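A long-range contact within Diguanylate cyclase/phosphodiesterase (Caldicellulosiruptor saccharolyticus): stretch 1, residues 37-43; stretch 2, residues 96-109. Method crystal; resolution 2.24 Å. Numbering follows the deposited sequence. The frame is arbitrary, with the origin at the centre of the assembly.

Stretch 1, residues 37-43: TYLIFLE
Stretch 2, residues 96-109: NISDFIERMLSQLL

A β-strand, residues 37-43, lies against an α-helix that makes up most of the second stretch. The two chain directions differ by 37° (signed crossing angle -37°), and the axes approach to 10.9 Å, room enough for one layer of interlocking side chains. Strand phi/psi values cluster near -115/135, helical ones near -62/-43. The register steps two residues along the strand for every four along the helix: the CA atoms of Tyr38 and Ile97 are 7.7 Å apart, those of Ile40 and Ile101 8.7 Å, and those of Leu42 and Leu105 9.3 Å, so the backbones diverge gently.

Strand alternation sends Tyr38, Ile40 and Leu42 toward the helix, all with chi1 m, while Thr37 and Leu39 point away. No hydrogen bond crosses the interface; 347 Å² is buried through the packing of shapes.

The tightest fit is at the start. Ile97 (chi1 t, chi2 t) lies over one face of the Tyr38 ring (chi1 -59°, chi2 73°). Its CD1 comes within 3.1 Å of Tyr38 CG, a very close contact, and its CG2 stands 3.7 Å from the centroid of the Tyr38 ring, 17° off the ring normal, as a CH-pi contact. A branched side chain suits this place because both methyl ends can cover the flat ring, whose OH is hydrogen-bonded elsewhere in the structure.

Ile40 (m, t) extends its CD1 as a bump into a hollow lined by three helix residues. Ile40 CD1 lies 4.1 Å from Ile97 CD1, 3.9 Å from Phe100 CE2 and 4.4 Å from Ile101 CG1. It meets the Phe100 ring (chi1 t, chi2 78°) at the edge, near the ring plane. Ile101 (m, t) leaves its backbone sideways, yet its end comes nearer the strand.

Farther along, Leu42 (m, chi2 81°) places CD2 3.4 Å from CE of Met104, a selenomethionine, and 3.2 Å from Leu108 CD1. The long, unbranched Met104 (t, t, p) can reach across the widening gap, and Leu108 (m, t) supplies another apolar methyl.

The helix's other face carries polar groups. Asn96 (chi1 t) caps the N terminus, its OD1 accepting from Asp99 N at 2.9 Å, which satisfies an amide that has no preceding helical turn to bond to. One turn on, Arg103 NH2 forms a salt bridge with Asp99 OD2 at 2.8 Å, a pairing suited to charged residues four positions apart.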

ATOM      1  N   THR A  37       4.213  -8.376 -12.627  1.00 64.99           N
ATOM      2  CA  THR A  37       4.651  -7.507 -11.553  1.00 60.45           C
ATOM      3  C   THR A  37       3.453  -6.600 -11.348  1.00 56.33           C
ATOM      4  O   THR A  37       2.865  -6.123 -12.318  1.00 56.10           O
ATOM      5  CB  THR A  37       5.851  -6.665 -11.991  1.00 60.84           C
ATOM      6  OG1 THR A  37       6.841  -7.520 -12.570  1.00 62.31           O
ATOM      7  CG2 THR A  37       6.446  -5.944 -10.803  1.00 62.62           C
ATOM      8  N   TYR A  38       3.083  -6.357 -10.100  1.00 51.01           N
ATOM      9  CA  TYR A  38       1.923  -5.522  -9.847  1.00 48.04           C
ATOM     10  C   TYR A  38       2.145  -4.322  -8.943  1.00 45.60           C
ATOM     11  O   TYR A  38       3.017  -4.322  -8.075  1.00 45.36           O
ATOM     12  CB  TYR A  38       0.792  -6.360  -9.238  1.00 47.30           C
ATOM     13  CG  TYR A  38       0.328  -7.521 -10.083  1.00 46.74           C
ATOM     14  CD1 TYR A  38       1.110  -8.669 -10.219  1.00 46.14           C
ATOM     15  CD2 TYR A  38      -0.894  -7.471 -10.751  1.00 46.08           C
ATOM     16  CE1 TYR A  38       0.685  -9.737 -11.003  1.00 45.87           C
ATOM     17  CE2 TYR A  38      -1.327  -8.535 -11.536  1.00 47.37           C
ATOM     18  CZ  TYR A  38      -0.533  -9.661 -11.657  1.00 47.58           C
ATOM     19  OH  TYR A  38      -0.962 -10.712 -12.430  1.00 50.48           O
ATOM     20  N   LEU A  39       1.337  -3.292  -9.166  1.00 42.61           N
ATOM     21  CA  LEU A  39       1.357  -2.100  -8.337  1.00 39.46           C
ATOM     22  C   LEU A  39       0.147  -2.333  -7.439  1.00 38.20           C
ATOM     23  O   LEU A  39      -0.928  -2.692  -7.930  1.00 40.05           O
ATOM     24  CB  LEU A  39       1.134  -0.838  -9.167  1.00 38.18           C
ATOM     25  CG  LEU A  39       1.066   0.453  -8.341  1.00 39.31           C
ATOM     26  CD1 LEU A  39       2.365   0.648  -7.585  1.00 37.87           C
ATOM     27  CD2 LEU A  39       0.797   1.635  -9.247  1.00 38.08           C
ATOM     28  N   ILE A  40       0.320  -2.154  -6.135  1.00 36.71           N
ATOM     29  CA  ILE A  40      -0.769  -2.354  -5.190  1.00 35.49           C
ATOM     30  C   ILE A  40      -0.921  -1.151  -4.277  1.00 34.31           C
ATOM     31  O   ILE A  40       0.067  -0.623  -3.748  1.00 34.47           O
ATOM     32  CB  ILE A  40      -0.528  -3.607  -4.317  1.00 37.97           C
ATOM     33  CG1 ILE A  40      -0.347  -4.829  -5.211  1.00 38.80           C
ATOM     34  CG2 ILE A  40      -1.718  -3.848  -3.400  1.00 34.68           C
ATOM     35  CD1 ILE A  40       0.273  -5.998  -4.501  1.00 42.94           C
ATOM     36  N   PHE A  41      -2.168  -0.726  -4.106  1.00 32.17           N
ATOM     37  CA  PHE A  41      -2.513   0.404  -3.257  1.00 30.62           C
ATOM     38  C   PHE A  41      -3.282  -0.096  -2.030  1.00 30.91           C
ATOM     39  O   PHE A  41      -4.331  -0.730  -2.161  1.00 30.06           O
ATOM     40  CB  PHE A  41      -3.388   1.395  -4.043  1.00 31.51           C
ATOM     41  CG  PHE A  41      -2.617   2.464  -4.780  1.00 28.78           C
ATOM     42  CD1 PHE A  41      -1.229   2.418  -4.875  1.00 30.24           C
ATOM     43  CD2 PHE A  41      -3.289   3.514  -5.394  1.00 31.17           C
ATOM     44  CE1 PHE A  41      -0.518   3.405  -5.578  1.00 30.27           C
ATOM     45  CE2 PHE A  41      -2.589   4.512  -6.102  1.00 32.70           C
ATOM     46  CZ  PHE A  41      -1.197   4.454  -6.193  1.00 30.27           C
ATOM     47  N   LEU A  42      -2.753   0.162  -0.840  1.00 30.94           N
ATOM     48  CA  LEU A  42      -3.441  -0.254   0.377  1.00 31.62           C
ATOM     49  C   LEU A  42      -3.879   0.980   1.143  1.00 30.97           C
ATOM     50  O   LEU A  42      -3.075   1.888   1.412  1.00 31.97           O
ATOM     51  CB  LEU A  42      -2.548  -1.083   1.306  1.00 33.07           C
ATOM     52  CG  LEU A  42      -2.015  -2.461   0.949  1.00 36.67           C
ATOM     53  CD1 LEU A  42      -0.772  -2.335   0.051  1.00 41.11           C
ATOM     54  CD2 LEU A  42      -1.639  -3.166   2.236  1.00 37.68           C
ATOM     55  N   GLU A  43      -5.148   1.010   1.518  1.00 30.88           N
ATOM     56  CA  GLU A  43      -5.659   2.144   2.267  1.00 31.34           C
ATOM     57  C   GLU A  43      -6.084   1.723   3.673  1.00 29.48           C
ATOM     58  O   GLU A  43      -6.809   0.744   3.853  1.00 29.84           O
ATOM     59  CB  GLU A  43      -6.842   2.775   1.527  1.00 31.94           C
ATOM     60  CG  GLU A  43      -7.381   4.025   2.211  1.00 39.38           C
ATOM     61  CD  GLU A  43      -8.475   4.713   1.420  1.00 40.84           C
ATOM     62  OE1 GLU A  43      -8.459   4.612   0.178  1.00 42.19           O
ATOM     63  OE2 GLU A  43      -9.338   5.367   2.039  1.00 43.59           O
ATOM     64  N   ASN A  96       1.073 -15.521  -8.466  1.00 76.68           N
ATOM     65  CA  ASN A  96      -0.285 -15.497  -7.931  1.00 74.43           C
ATOM     66  C   ASN A  96      -0.388 -14.274  -7.015  1.00 69.41           C
ATOM     67  O   ASN A  96      -0.032 -14.334  -5.837  1.00 68.85           O
ATOM     68  CB  ASN A  96      -0.580 -16.770  -7.134  1.00 77.48           C
ATOM     69  CG  ASN A  96      -2.037 -16.871  -6.727  1.00 80.05           C
ATOM     70  OD1 ASN A  96      -2.600 -15.939  -6.145  1.00 81.36           O
ATOM     71  ND2 ASN A  96      -2.660 -18.005  -7.031  1.00 82.81           N
ATOM     72  N   ILE A  97      -0.879 -13.169  -7.564  1.00 64.06           N
ATOM     73  CA  ILE A  97      -0.984 -11.937  -6.799  1.00 60.37           C
ATOM     74  C   ILE A  97      -2.200 -11.852  -5.874  1.00 58.89           C
ATOM     75  O   ILE A  97      -2.141 -11.179  -4.843  1.00 58.29           O
ATOM     76  CB  ILE A  97      -0.959 -10.700  -7.731  1.00 58.43           C
ATOM     77  CG1 ILE A  97      -0.926  -9.432  -6.879  1.00 56.79           C
ATOM     78  CG2 ILE A  97      -2.131 -10.750  -8.714  1.00 55.29           C
ATOM     79  CD1 ILE A  97      -1.399  -8.200  -7.575  1.00 58.71           C
ATOM     80  N   SER A  98      -3.295 -12.526  -6.222  1.00 55.63           N
ATOM     81  CA  SER A  98      -4.477 -12.492  -5.365  1.00 55.35           C
ATOM     82  C   SER A  98      -4.136 -13.101  -4.004  1.00 54.63           C
ATOM     83  O   SER A  98      -4.369 -12.485  -2.967  1.00 54.63           O
ATOM     84  CB  SER A  98      -5.641 -13.258  -6.000  1.00 53.52           C
ATOM     85  OG  SER A  98      -5.378 -14.647  -6.019  1.00 55.66           O
ATOM     86  N   ASP A  99      -3.577 -14.307  -4.009  1.00 54.26           N
ATOM     87  CA  ASP A  99      -3.208 -14.975  -2.765  1.00 53.50           C
ATOM     88  C   ASP A  99      -2.221 -14.115  -1.987  1.00 52.26           C
ATOM     89  O   ASP A  99      -2.246 -14.082  -0.758  1.00 52.16           O
ATOM     90  CB  ASP A  99      -2.580 -16.339  -3.065  1.00 56.33           C
ATOM     91  CG  ASP A  99      -1.685 -16.832  -1.939  1.00 58.64           C
ATOM     92  OD1 ASP A  99      -2.194 -17.083  -0.822  1.00 60.21           O
ATOM     93  OD2 ASP A  99      -0.463 -16.964  -2.173  1.00 59.95           O
ATOM     94  N   PHE A 100      -1.346 -13.428  -2.715  1.00 51.14           N
ATOM     95  CA  PHE A 100      -0.351 -12.556  -2.111  1.00 49.57           C
ATOM     96  C   PHE A 100      -1.092 -11.466  -1.346  1.00 48.33           C
ATOM     97  O   PHE A 100      -0.758 -11.141  -0.206  1.00 47.83           O
ATOM     98  CB  PHE A 100       0.514 -11.921  -3.201  1.00 51.08           C
ATOM     99  CG  PHE A 100       1.505 -10.918  -2.682  1.00 54.58           C
ATOM    100  CD1 PHE A 100       2.684 -11.332  -2.068  1.00 56.50           C
ATOM    101  CD2 PHE A 100       1.247  -9.553  -2.780  1.00 53.82           C
ATOM    102  CE1 PHE A 100       3.597 -10.395  -1.556  1.00 57.34           C
ATOM    103  CE2 PHE A 100       2.146  -8.614  -2.273  1.00 54.43           C
ATOM    104  CZ  PHE A 100       3.324  -9.035  -1.659  1.00 56.41           C
ATOM    105  N   ILE A 101      -2.111 -10.916  -1.994  1.00 46.71           N
ATOM    106  CA  ILE A 101      -2.929  -9.858  -1.427  1.00 45.55           C
ATOM    107  C   ILE A 101      -3.665 -10.319  -0.179  1.00 46.61           C
ATOM    108  O   ILE A 101      -3.646  -9.647   0.849  1.00 45.54           O
ATOM    109  CB  ILE A 101      -3.949  -9.360  -2.473  1.00 44.68           C
ATOM    110  CG1 ILE A 101      -3.221  -8.533  -3.541  1.00 44.46           C
ATOM    111  CG2 ILE A 101      -5.067  -8.574  -1.793  1.00 43.03           C
ATOM    112  CD1 ILE A 101      -4.103  -8.077  -4.694  1.00 40.91           C
ATOM    113  N   GLU A 102      -4.309 -11.478  -0.278  1.00 48.40           N
ATOM    114  CA  GLU A 102      -5.068 -12.034   0.835  1.00 51.42           C
ATOM    115  C   GLU A 102      -4.169 -12.410   2.007  1.00 52.43           C
ATOM    116  O   GLU A 102      -4.489 -12.133   3.167  1.00 51.62           O
ATOM    117  CB  GLU A 102      -5.852 -13.255   0.364  1.00 50.42           C
ATOM    118  CG  GLU A 102      -6.510 -13.049  -0.981  1.00 53.21           C
ATOM    119  CD  GLU A 102      -7.495 -14.138  -1.314  1.00 55.33           C
ATOM    120  OE1 GLU A 102      -7.155 -15.321  -1.106  1.00 57.65           O
ATOM    121  OE2 GLU A 102      -8.608 -13.809  -1.786  1.00 55.95           O
ATOM    122  N   ARG A 103      -3.042 -13.040   1.702  1.00 54.45           N
ATOM    123  CA  ARG A 103      -2.111 -13.438   2.739  1.00 57.42           C
ATOM    124  C   ARG A 103      -1.816 -12.199   3.561  1.00 57.29           C
ATOM    125  O   ARG A 103      -2.024 -12.173   4.779  1.00 58.19           O
ATOM    126  CB  ARG A 103      -0.816 -13.959   2.118  1.00 60.02           C
ATOM    127  CG  ARG A 103       0.105 -14.678   3.099  1.00 63.88           C
ATOM    128  CD  ARG A 103       1.452 -14.950   2.457  1.00 66.58           C
ATOM    129  NE  ARG A 103       1.283 -15.551   1.140  1.00 67.43           N
ATOM    130  CZ  ARG A 103       2.062 -15.287   0.098  1.00 66.93           C
ATOM    131  NH1 ARG A 103       3.068 -14.434   0.224  1.00 68.24           N
ATOM    132  NH2 ARG A 103       1.817 -15.856  -1.077  1.00 67.35           N
HETATM  133  N   MSE A 104      -1.351 -11.159   2.878  1.00 57.81           N
HETATM  134  CA  MSE A 104      -1.014  -9.907   3.534  1.00 57.67           C
HETATM  135  C   MSE A 104      -2.194  -9.238   4.234  1.00 52.20           C
HETATM  136  O   MSE A 104      -2.042  -8.684   5.323  1.00 49.23           O
HETATM  137  CB  MSE A 104      -0.427  -8.927   2.532  1.00 63.47           C
HETATM  138  CG  MSE A 104      -0.282  -7.546   3.126  1.00 72.88           C
HETATM  139 SE   MSE A 104       0.414  -6.259   1.908  1.00 81.24          SE
HETATM  140  CE  MSE A 104      -1.061  -6.174   0.650  1.00 79.26           C
ATOM    141  N   LEU A 105      -3.359  -9.269   3.600  1.00 48.74           N
ATOM    142  CA  LEU A 105      -4.540  -8.652   4.187  1.00 48.63           C
ATOM    143  C   LEU A 105      -4.911  -9.379   5.477  1.00 46.94           C
ATOM    144  O   LEU A 105      -5.181  -8.743   6.491  1.00 46.67           O
ATOM    145  CB  LEU A 105      -5.713  -8.700   3.203  1.00 50.10           C
ATOM    146  CG  LEU A 105      -6.963  -7.886   3.554  1.00 50.20           C
ATOM    147  CD1 LEU A 105      -6.648  -6.389   3.496  1.00 51.24           C
ATOM    148  CD2 LEU A 105      -8.073  -8.226   2.574  1.00 51.91           C
ATOM    149  N   SER A 106      -4.918 -10.710   5.435  1.00 44.98           N
ATOM    150  CA  SER A 106      -5.243 -11.512   6.609  1.00 44.34           C
ATOM    151  C   SER A 106      -4.310 -11.141   7.755  1.00 43.31           C
ATOM    152  O   SER A 106      -4.723 -11.092   8.916  1.00 42.23           O
ATOM    153  CB  SER A 106      -5.092 -12.999   6.305  1.00 44.68           C
ATOM    154  OG  SER A 106      -3.729 -13.345   6.156  1.00 46.05           O
ATOM    155  N   GLN A 107      -3.055 -10.875   7.422  1.00 40.11           N
ATOM    156  CA  GLN A 107      -2.070 -10.493   8.420  1.00 40.49           C
ATOM    157  C   GLN A 107      -2.243  -9.043   8.881  1.00 39.67           C
ATOM    158  O   GLN A 107      -2.105  -8.732  10.076  1.00 37.17           O
ATOM    159  CB  GLN A 107      -0.669 -10.711   7.856  1.00 42.45           C
ATOM    160  CG  GLN A 107      -0.415 -12.180   7.540  1.00 49.26           C
ATOM    161  CD  GLN A 107       0.888 -12.407   6.809  1.00 52.27           C
ATOM    162  OE1 GLN A 107       1.968 -12.148   7.344  1.00 55.78           O
ATOM    163  NE2 GLN A 107       0.794 -12.891   5.575  1.00 52.58           N
ATOM    164  N   LEU A 108      -2.539  -8.150   7.940  1.00 37.84           N
ATOM    165  CA  LEU A 108      -2.744  -6.747   8.284  1.00 36.54           C
ATOM    166  C   LEU A 108      -3.947  -6.619   9.208  1.00 35.85           C
ATOM    167  O   LEU A 108      -4.008  -5.731  10.050  1.00 36.23           O
ATOM    168  CB  LEU A 108      -2.969  -5.915   7.026  1.00 34.55           C
ATOM    169  CG  LEU A 108      -1.701  -5.495   6.277  1.00 34.13           C
ATOM    170  CD1 LEU A 108      -2.091  -4.788   4.980  1.00 33.16           C
ATOM    171  CD2 LEU A 108      -0.857  -4.583   7.169  1.00 29.73           C
ATOM    172  N   LEU A 109      -4.897  -7.530   9.041  1.00 37.15           N
ATOM    173  CA  LEU A 109      -6.112  -7.551   9.832  1.00 37.75           C
ATOM    174  C   LEU A 109      -5.833  -7.971  11.264  1.00 38.24           C
ATOM    175  O   LEU A 109      -6.691  -7.826  12.132  1.00 38.51           O
ATOM    176  CB  LEU A 109      -7.117  -8.502   9.187  1.00 38.44           C
ATOM    177  CG  LEU A 109      -8.282  -7.892   8.408  1.00 38.62           C
ATOM    178  CD1 LEU A 109      -7.945  -6.500   7.912  1.00 37.65           C
ATOM    179  CD2 LEU A 109      -8.640  -8.817   7.273  1.00 36.87           C
TER